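Local coordinates for protein 24-sterol C-methyltransferase (Haloferax volcanii, PDB 6F5Z) that probably transfers a methyl group from S-adenosylmethionine to its substrate as a holoenzyme with the Trm112 activator protein, at residues 64-69 and 86-91; 141-146 and 217-222. One frame throughout, in Å; residues are numbered along the deposited sequence.

How the interactions relate
Both interactions reach the same mixed beta sheet of a Rossmann-like methyltransferase domain, but they sit on opposite sides of the chain's centre, their own centres 25 Å apart and their nearest atoms about 15 Å apart, so neither touches the other. Interaction 1 pairs 64-69 with 87-91, one of the two outermost strands of the sheet within this chain, and delivers D69 to the ribose of S-adenosyl-L-homocysteine. Interaction 2 ties the loop 141-146, which follows strand 134-140, to the start of the antiparallel strand 218-224. It stays off the ligand, although the side chain of N141 comes to about 8 Å from it. Along the chain the first contact closes before the second opens.

Interaction 1 of 2, residues 64-69 and 86-91; sequences RGFGLD and DLSFLV. With SAH (S-adenosyl-L-homocysteine), chain G.
Strand 64-69 runs parallel to strand 87-91; R64 sets its CA-H toward D86 O, while its guanidinium makes a salt bridge to D7 of the UPF0434 family protein chain. G65 donates its N-H to D86 O, and its carbonyl is gripped twice: S88 N from above the carbonyl plane at 2.8 Å, and S88 OG, in the crowded position between N and C (chi1 63°), on a lone pair of G65 O at 3.1 Å. L87 CD2 lies 3.8 Å from G65 CA, where a side chain would collide with it. F66 follows on the other face; L90 CD2 packs on its CB, near the ring plane at the edge, and S88 OG comes obliquely to F66 CD2 (3.4 Å). G67 donates its N-H to S88 O and its carbonyl accepts from L90 N, its bare CA receiving F89 CD1 at 3.7 Å. L68 meets L90 obliquely, CD1 to CD1 at 4.2 Å. D69 N closes the ladder on L90 O. The strand, first of a beta-alpha-beta unit with helix 72-80 and strand 87-91, ends at the SAH pocket, where the D69 carboxylate accepts hydrogen bonds from SAH O2' on OD1 (2.6 Å) and from O3' on OD2 (2.7 Å). S71 N and G48 N also donate to these oxygens, which would probably stabilise the charged carboxylate as a fixed acceptor for the ribose diol, as in other Rossmann-like methyltransferases.

Interaction 2 of 2, residues 141-146 and 217-222; sequences NYYEEN and GTLLTV
Two hydroxyl bonds and one aromatic face carry the contact of loop 141-146 with the opening of strand 218-224. T218 OG1 donates to a lone pair of N141 OD1 at 2.6 Å, and a water accepts from N141 ND2 (3.0 Å) and donates weakly to T218 OG1, bridging the same pair. Y143 OH gives its proton to G217 O at 2.7 Å from well above that carbonyl's plane, 51° out of it, although the oxygen lies in the plane of the tyrosine ring, at its edge. Over one ring face sits L219 CB, 3.8 Å from the centroid and 15° off the normal, a CH-pi contact; L219 CD2 reaches toward Y143 CG. N146 CB lies against the opposite face, toward its rim, so the ring is clamped between strand and loop. An alanine at Y143 would remove the hydroxyl bond to G217 and the face against L219, and would probably loosen the loop's hold on the strand. On the strand side, the chain leaves helix 206-216 through G217, whose phi is positive (58°), and enters the strand that, as in the class I Rossmann-like methyltransferase fold, is inserted antiparallel between 134-140 and 178-185. Y143 to N146 form a type I beta turn, closed by N146 N to Y143 O at 3.1 Å, and N146 ND2 donates to N141 O at 2.8 Å, nearly along the C=O axis, pulling the turn back onto the loop's start. Farther out, T26 OG1 shares a hydrogen bond with T218 OG1, and E111 OE1 takes the N-H of N141.

Interaction 1 of 2, residues 64-69 and 86-91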
loop_
_atom_site.group_PDB
_atom_site.type_symbol
_atom_site.label_atom_id
_atom_site.label_comp_id
_atom_site.label_asym_id
_atom_site.label_seq_id
_atom_site.Cartn_x
_atom_site.Cartn_y
_atom_site.Cartn_z
ATOM N N ARG B 64 -4.275 -12.739 17.048
ATOM C CA ARG B 64 -5.686 -13.119 17.172
ATOM C C ARG B 64 -6.321 -12.967 15.819
ATOM O O ARG B 64 -6.045 -11.987 15.121
ATOM C CB ARG B 64 -6.430 -12.216 18.153
ATOM C CG ARG B 64 -5.649 -12.006 19.445
ATOM C CD ARG B 64 -6.460 -11.538 20.606
ATOM N NE ARG B 64 -7.262 -10.350 20.328
ATOM C CZ ARG B 64 -8.273 -10.002 21.112
ATOM N NH1 ARG B 64 -8.984 -8.921 20.844
ATOM N NH2 ARG B 64 -8.586 -10.742 22.163
ATOM N N GLY B 65 -7.129 -13.933 15.437
ATOM C CA GLY B 65 -7.806 -13.822 14.152
ATOM C C GLY B 65 -9.252 -14.190 14.284
ATOM O O GLY B 65 -9.595 -15.076 15.102
ATOM N N PHE B 66 -10.119 -13.461 13.537
ATOM C CA PHE B 66 -11.550 -13.753 13.539
ATOM C C PHE B 66 -11.982 -13.916 12.097
ATOM O O PHE B 66 -11.857 -12.956 11.327
ATOM C CB PHE B 66 -12.373 -12.623 14.160
ATOM C CG PHE B 66 -12.064 -12.331 15.597
ATOM C CD1 PHE B 66 -10.970 -11.544 15.943
ATOM C CD2 PHE B 66 -12.859 -12.846 16.611
ATOM C CE1 PHE B 66 -10.649 -11.314 17.279
ATOM C CE2 PHE B 66 -12.564 -12.581 17.951
ATOM C CZ PHE B 66 -11.458 -11.828 18.280
ATOM N N GLY B 67 -12.464 -15.103 11.742
ATOM C CA GLY B 67 -12.942 -15.389 10.398
ATOM C C GLY B 67 -14.458 -15.362 10.422
ATOM O O GLY B 67 -15.093 -16.237 11.033
ATOM N N LEU B 68 -15.033 -14.313 9.846
ATOM C CA LEU B 68 -16.475 -14.091 9.858
ATOM C C LEU B 68 -17.056 -14.587 8.517
ATOM O O LEU B 68 -16.486 -14.325 7.449
ATOM C CB LEU B 68 -16.771 -12.582 10.059
ATOM C CG LEU B 68 -18.255 -12.165 10.039
ATOM C CD1 LEU B 68 -18.492 -10.999 10.952
ATOM C CD2 LEU B 68 -18.719 -11.712 8.611
ATOM N N ASP B 69 -18.194 -15.308 8.571
ATOM C CA ASP B 69 -18.822 -15.785 7.342
ATOM C C ASP B 69 -20.306 -15.909 7.602
ATOM O O ASP B 69 -20.727 -16.191 8.716
ATOM C CB ASP B 69 -18.226 -17.110 6.863
ATOM C CG ASP B 69 -18.385 -17.257 5.378
ATOM O OD1 ASP B 69 -19.503 -17.638 4.927
ATOM O OD2 ASP B 69 -17.416 -16.974 4.657
ATOM N N ASP B 86 -6.016 -19.651 18.531
ATOM C CA ASP B 86 -5.754 -18.201 18.421
ATOM C C ASP B 86 -6.523 -17.606 17.213
ATOM O O ASP B 86 -6.732 -16.387 17.118
ATOM C CB ASP B 86 -4.249 -17.917 18.328
ATOM C CG ASP B 86 -3.472 -18.208 19.613
ATOM O OD1 ASP B 86 -3.958 -17.833 20.701
ATOM O OD2 ASP B 86 -2.340 -18.725 19.517
ATOM N N LEU B 87 -6.948 -18.492 16.295
ATOM C CA LEU B 87 -7.754 -18.110 15.131
ATOM C C LEU B 87 -9.122 -18.687 15.382
ATOM O O LEU B 87 -9.261 -19.901 15.561
ATOM C CB LEU B 87 -7.139 -18.632 13.811
ATOM C CG LEU B 87 -5.691 -18.243 13.522
ATOM C CD1 LEU B 87 -5.156 -18.918 12.236
ATOM C CD2 LEU B 87 -5.503 -16.714 13.467
ATOM N N SER B 88 -10.122 -17.833 15.425
ATOM C CA SER B 88 -11.486 -18.248 15.712
ATOM C C SER B 88 -12.382 -17.892 14.563
ATOM O O SER B 88 -12.002 -17.101 13.685
ATOM C CB SER B 88 -11.998 -17.544 16.959
ATOM O OG SER B 88 -12.054 -16.137 16.746
ATOM N N PHE B 89 -13.561 -18.524 14.545
ATOM C CA PHE B 89 -14.543 -18.373 13.480
ATOM C C PHE B 89 -15.916 -18.103 14.034
ATOM O O PHE B 89 -16.270 -18.553 15.135
ATOM C CB PHE B 89 -14.530 -19.625 12.574
ATOM C CG PHE B 89 -13.175 -19.801 11.929
ATOM C CD1 PHE B 89 -12.813 -19.040 10.815
ATOM C CD2 PHE B 89 -12.208 -20.628 12.508
ATOM C CE1 PHE B 89 -11.525 -19.132 10.268
ATOM C CE2 PHE B 89 -10.918 -20.722 11.959
ATOM C CZ PHE B 89 -10.588 -19.983 10.839
ATOM N N LEU B 90 -16.700 -17.318 13.294
ATOM C CA LEU B 90 -18.038 -16.925 13.741
ATOM C C LEU B 90 -18.938 -16.691 12.543
ATOM O O LEU B 90 -18.471 -16.377 11.429
ATOM C CB LEU B 90 -17.978 -15.642 14.617
ATOM C CG LEU B 90 -17.504 -14.340 13.925
ATOM C CD1 LEU B 90 -18.189 -13.131 14.520
ATOM C CD2 LEU B 90 -15.982 -14.145 14.020
ATOM N N VAL B 91 -20.229 -16.870 12.778
ATOM C CA VAL B 91 -21.236 -16.561 11.774
ATOM C C VAL B 91 -21.598 -15.090 11.969
ATOM O O VAL B 91 -21.894 -14.648 13.079
ATOM C CB VAL B 91 -22.498 -17.483 11.881
ATOM C CG1 VAL B 91 -23.417 -17.317 10.661
ATOM C CG2 VAL B 91 -22.082 -18.952 12.011
HETATM N N SAH G . -12.325 -15.369 1.134
HETATM C CA SAH G . -12.547 -16.762 0.661
HETATM C CB SAH G . -14.044 -17.083 0.271
HETATM C CG SAH G . -14.542 -16.263 -0.915
HETATM S SD SAH G . -16.271 -16.707 -1.325
HETATM C C SAH G . -11.631 -17.121 -0.538
HETATM O O SAH G . -10.816 -16.169 -0.902
HETATM O OXT SAH G . -11.670 -18.205 -1.072
HETATM C "C5'" SAH G . -17.238 -15.455 -0.447
HETATM C "C4'" SAH G . -17.408 -15.746 1.032
HETATM O "O4'" SAH G . -18.096 -14.616 1.629
HETATM C "C3'" SAH G . -18.294 -16.976 1.266
HETATM O "O3'" SAH G . -17.718 -17.898 2.190
HETATM C "C2'" SAH G . -19.643 -16.373 1.676
HETATM O "O2'" SAH G . -20.442 -17.190 2.528
HETATM C "C1'" SAH G . -19.223 -15.072 2.359
HETATM N N9 SAH G . -20.233 -14.013 2.325
HETATM C C8 SAH G . -20.852 -13.493 1.214
HETATM N N7 SAH G . -21.684 -12.513 1.475
HETATM C C5 SAH G . -21.605 -12.373 2.853
HETATM C C6 SAH G . -22.250 -11.502 3.761
HETATM N N6 SAH G . -23.165 -10.590 3.404
HETATM N N1 SAH G . -21.951 -11.630 5.078
HETATM C C2 SAH G . -21.085 -12.581 5.455
HETATM N N3 SAH G . -20.418 -13.455 4.695
HETATM C C4 SAH G . -20.718 -13.295 3.390
#

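Interaction 2 of 2, residues 141-146 and 217-222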
loop_
_atom_site.group_PDB
_atom_site.type_symbol
_atom_site.label_atom_id
_atom_site.label_comp_id
_atom_site.label_asym_id
_atom_site.label_seq_id
_atom_site.Cartn_x
_atom_site.Cartn_y
_atom_site.Cartn_z
ATOM N N ASN B 141 -12.203 -10.065 -7.554
ATOM C CA ASN B 141 -12.084 -10.444 -8.957
ATOM C C ASN B 141 -13.274 -9.973 -9.783
ATOM O O ASN B 141 -13.190 -10.024 -11.006
ATOM C CB ASN B 141 -11.891 -11.972 -9.121
ATOM C CG ASN B 141 -10.560 -12.419 -8.580
ATOM O OD1 ASN B 141 -9.665 -11.612 -8.419
ATOM N ND2 ASN B 141 -10.399 -13.691 -8.253
ATOM N N TYR B 142 -14.351 -9.514 -9.130
ATOM C CA TYR B 142 -15.549 -9.024 -9.804
ATOM C C TYR B 142 -15.477 -7.494 -9.713
ATOM O O TYR B 142 -15.647 -6.941 -8.619
ATOM C CB TYR B 142 -16.798 -9.556 -9.099
ATOM C CG TYR B 142 -18.095 -9.063 -9.701
ATOM C CD1 TYR B 142 -18.555 -9.559 -10.924
ATOM C CD2 TYR B 142 -18.867 -8.121 -9.045
ATOM C CE1 TYR B 142 -19.773 -9.139 -11.465
ATOM C CE2 TYR B 142 -20.103 -7.716 -9.556
ATOM C CZ TYR B 142 -20.540 -8.217 -10.772
ATOM O OH TYR B 142 -21.761 -7.814 -11.272
ATOM N N TYR B 143 -15.186 -6.820 -10.842
ATOM C CA TYR B 143 -15.043 -5.381 -10.875
ATOM C C TYR B 143 -15.189 -4.921 -12.314
ATOM O O TYR B 143 -15.070 -5.745 -13.237
ATOM C CB TYR B 143 -13.741 -4.915 -10.180
ATOM C CG TYR B 143 -12.474 -5.470 -10.786
ATOM C CD1 TYR B 143 -11.943 -6.683 -10.349
ATOM C CD2 TYR B 143 -11.800 -4.776 -11.785
ATOM C CE1 TYR B 143 -10.782 -7.206 -10.910
ATOM C CE2 TYR B 143 -10.628 -5.288 -12.353
ATOM C CZ TYR B 143 -10.122 -6.504 -11.900
ATOM O OH TYR B 143 -8.971 -7.038 -12.453
ATOM N N GLU B 144 -15.451 -3.622 -12.514
ATOM C CA GLU B 144 -15.827 -3.131 -13.836
ATOM C C GLU B 144 -14.832 -3.437 -14.944
ATOM O O GLU B 144 -15.242 -3.923 -16.013
ATOM C CB GLU B 144 -16.118 -1.618 -13.805
ATOM C CG GLU B 144 -16.862 -1.125 -15.051
ATOM C CD GLU B 144 -18.264 -1.695 -15.145
ATOM O OE1 GLU B 144 -18.889 -1.966 -14.093
ATOM O OE2 GLU B 144 -18.768 -1.778 -16.289
ATOM N N GLU B 145 -13.555 -3.147 -14.717
ATOM C CA GLU B 145 -12.540 -3.308 -15.751
ATOM C C GLU B 145 -12.342 -4.782 -16.149
ATOM O O GLU B 145 -11.866 -5.037 -17.273
ATOM C CB GLU B 145 -11.210 -2.682 -15.302
ATOM C CG GLU B 145 -11.270 -1.159 -15.207
ATOM C CD GLU B 145 -11.713 -0.602 -13.860
ATOM O OE1 GLU B 145 -12.403 -1.311 -13.099
ATOM O OE2 GLU B 145 -11.364 0.561 -13.571
ATOM N N ASN B 146 -12.675 -5.735 -15.252
ATOM C CA ASN B 146 -12.495 -7.164 -15.586
ATOM C C ASN B 146 -13.748 -7.583 -16.365
ATOM O O ASN B 146 -14.716 -8.085 -15.808
ATOM C CB ASN B 146 -12.256 -8.004 -14.335
ATOM C CG ASN B 146 -12.097 -9.475 -14.632
ATOM O OD1 ASN B 146 -11.947 -9.889 -15.797
ATOM N ND2 ASN B 146 -12.190 -10.295 -13.590
ATOM N N GLY B 217 -6.186 -9.597 -13.680
ATOM C CA GLY B 217 -5.967 -10.234 -12.380
ATOM C C GLY B 217 -6.952 -9.771 -11.307
ATOM O O GLY B 217 -8.111 -9.431 -11.592
ATOM N N THR B 218 -6.485 -9.786 -10.059
ATOM C CA THR B 218 -7.271 -9.410 -8.888
ATOM C C THR B 218 -7.047 -7.940 -8.577
ATOM O O THR B 218 -5.905 -7.486 -8.520
ATOM C CB THR B 218 -6.794 -10.251 -7.682
ATOM O OG1 THR B 218 -7.103 -11.633 -7.953
ATOM C CG2 THR B 218 -7.483 -9.889 -6.379
ATOM N N LEU B 219 -8.145 -7.204 -8.337
ATOM C CA LEU B 219 -7.992 -5.808 -7.934
ATOM C C LEU B 219 -7.786 -5.769 -6.414
ATOM O O LEU B 219 -8.547 -6.382 -5.662
ATOM C CB LEU B 219 -9.297 -5.049 -8.287
ATOM C CG LEU B 219 -9.467 -3.653 -7.617
ATOM C CD1 LEU B 219 -8.420 -2.686 -8.115
ATOM C CD2 LEU B 219 -10.833 -3.056 -7.993
ATOM N N LEU B 220 -6.770 -5.020 -5.951
ATOM C CA LEU B 220 -6.565 -4.827 -4.535
ATOM C C LEU B 220 -6.650 -3.350 -4.244
ATOM O O LEU B 220 -5.941 -2.569 -4.889
ATOM C CB LEU B 220 -5.178 -5.330 -4.086
ATOM C CG LEU B 220 -4.760 -4.956 -2.644
ATOM C CD1 LEU B 220 -5.651 -5.701 -1.602
ATOM C CD2 LEU B 220 -3.264 -5.312 -2.416
ATOM N N THR B 221 -7.495 -2.972 -3.235
ATOM C CA THR B 221 -7.518 -1.568 -2.794
ATOM C C THR B 221 -7.226 -1.599 -1.302
ATOM O O THR B 221 -7.796 -2.413 -0.578
ATOM C CB THR B 221 -8.896 -0.924 -3.048
ATOM O OG1 THR B 221 -9.312 -1.187 -4.405
ATOM C CG2 THR B 221 -8.882 0.612 -2.826
ATOM N N VAL B 222 -6.318 -0.723 -0.844
ATOM C CA VAL B 222 -5.906 -0.673 0.570
ATOM C C VAL B 222 -6.350 0.651 1.176
ATOM O O VAL B 222 -6.029 1.704 0.603
ATOM C CB VAL B 222 -4.382 -0.805 0.684
ATOM C CG1 VAL B 222 -3.896 -0.671 2.137
ATOM C CG2 VAL B 222 -3.929 -2.158 0.106
HETATM O O HOH W 1 -7.789 -14.966 -7.431
#